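Local coordinates for protein L-2,4-diaminobutyric acid acetyltransferase (Geobacillus sp., PDB 6SLL) that catalyses transfer of the acetyl group of acetyl coenzyme A to L-2,4-diaminobutyrate, a step in the biosynthesis of the chemical chaperone ectoine, at residues E157-P160 and T164-D167. Sequence-based numbering, arbitrary orientation.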
# COMPACT_ATOMS: atom_id res chain seq x y z
N GLU B 157 -12.30 13.76 -10.76
CA GLU B 157 -11.73 13.75 -12.07
C GLU B 157 -10.51 12.93 -12.21
O GLU B 157 -10.06 12.67 -13.30
CB GLU B 157 -11.47 15.20 -12.54
CG GLU B 157 -10.43 15.97 -11.71
CD GLU B 157 -10.94 16.69 -10.44
OE1 GLU B 157 -12.10 16.44 -10.01
OE2 GLU B 157 -10.08 17.53 -9.99
N MET B 158 -9.86 12.63 -11.04
CA MET B 158 -8.62 11.86 -11.11
C MET B 158 -8.86 10.38 -11.35
O MET B 158 -7.93 9.66 -11.63
CB MET B 158 -7.80 11.98 -9.77
CG MET B 158 -7.29 13.44 -9.60
SD MET B 158 -6.31 13.67 -8.09
CE MET B 158 -5.03 12.46 -8.25
N PHE B 159 -10.10 9.92 -11.17
CA PHE B 159 -10.44 8.52 -11.14
C PHE B 159 -10.69 8.01 -12.59
O PHE B 159 -10.90 8.83 -13.48
CB PHE B 159 -11.53 8.23 -10.18
CG PHE B 159 -11.13 8.41 -8.78
CD1 PHE B 159 -11.05 9.61 -8.19
CD2 PHE B 159 -10.70 7.30 -8.01
CE1 PHE B 159 -10.57 9.82 -6.87
CE2 PHE B 159 -10.19 7.47 -6.76
CZ PHE B 159 -10.14 8.70 -6.17
N PRO B 160 -10.77 6.72 -12.82
CA PRO B 160 -10.90 6.22 -14.22
C PRO B 160 -12.21 6.51 -14.85
O PRO B 160 -13.24 6.69 -14.19
CB PRO B 160 -10.79 4.72 -14.10
CG PRO B 160 -9.95 4.51 -12.85
CD PRO B 160 -10.38 5.63 -11.92
N THR B 164 -17.93 6.32 -11.84
CA THR B 164 -18.07 7.58 -11.09
C THR B 164 -17.43 7.30 -9.71
O THR B 164 -17.74 6.22 -9.14
CB THR B 164 -19.60 7.87 -10.93
OG1 THR B 164 -20.16 8.10 -12.23
CG2 THR B 164 -19.87 9.09 -10.05
N HIS B 165 -16.51 8.13 -9.27
CA HIS B 165 -15.97 8.04 -7.95
C HIS B 165 -16.19 9.40 -7.34
O HIS B 165 -16.03 10.45 -8.00
CB HIS B 165 -14.48 7.74 -7.97
CG HIS B 165 -13.89 7.28 -6.68
ND1 HIS B 165 -13.64 8.11 -5.61
CD2 HIS B 165 -13.52 6.06 -6.30
CE1 HIS B 165 -13.11 7.40 -4.61
NE2 HIS B 165 -13.02 6.14 -5.01
N GLU B 166 -16.46 9.46 -6.07
CA GLU B 166 -16.58 10.66 -5.34
C GLU B 166 -15.24 11.39 -5.14
O GLU B 166 -14.17 10.73 -5.19
CB GLU B 166 -17.23 10.53 -3.97
CG GLU B 166 -18.72 10.08 -3.96
CD GLU B 166 -19.05 9.84 -2.43
OE1 GLU B 166 -19.23 8.66 -1.97
OE2 GLU B 166 -19.28 10.90 -1.69
N ASP B 167 -15.26 12.69 -4.90
CA ASP B 167 -14.08 13.36 -4.42
C ASP B 167 -13.61 12.71 -3.11
O ASP B 167 -14.35 12.23 -2.30
CB ASP B 167 -14.36 14.84 -4.07
CG ASP B 167 -14.74 15.75 -5.28
OD1 ASP B 167 -14.39 15.40 -6.37
OD2 ASP B 167 -15.42 16.75 -5.03
O HOH W 1 -13.52 17.51 -8.01
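D167 OD1 accepts two hydrogen bonds, one from a water at 2.8 Å and one from the backbone N of A156. The same water donates to E157 OE1 at 2.7 Å. It therefore bridges two carboxylates whose nearest oxygens, E157 OE1 and D167 OD1, lie 4.4 Å apart. Its two O-H groups probably offset some of the repulsion between the like charges.

The main contact is a face-to-face stack of F159 on H165. The ring centroids are 3.7 Å apart and the planes differ by only 3°. H165 ND1 lies over the centre of the phenyl face, and F159 CE2 over the centre of the imidazole. A chi1 of -165° turns the imidazole of H165 away from its backbone N and flat against the phenyl. The CB of H165 also sits over the phenyl face as a CH-pi contact, 4.0 Å from the ring centroid.

Two hydrogen bonds fix the turn of the imidazole. ND1 of H165 donates to O of E166 at 2.7 Å, nearly straight at 169°, on a lone pair in the carbonyl plane. NE2 of H165 bonds to OD2 of D43, a residue of the diaminobutyrate pocket. The H165 side chain lies about 4 Å from a bound diaminobutyrate, so F159 backs a residue beside the substrate.

M51 of the second subunit packs on F159, placing the stack near the dimer interface. Both segments belong to the loop of this GNAT-family fold that links the antiparallel strands 148-154 and 168-173, with a 3-10 segment that begins earlier and ends at M158 on its first arm.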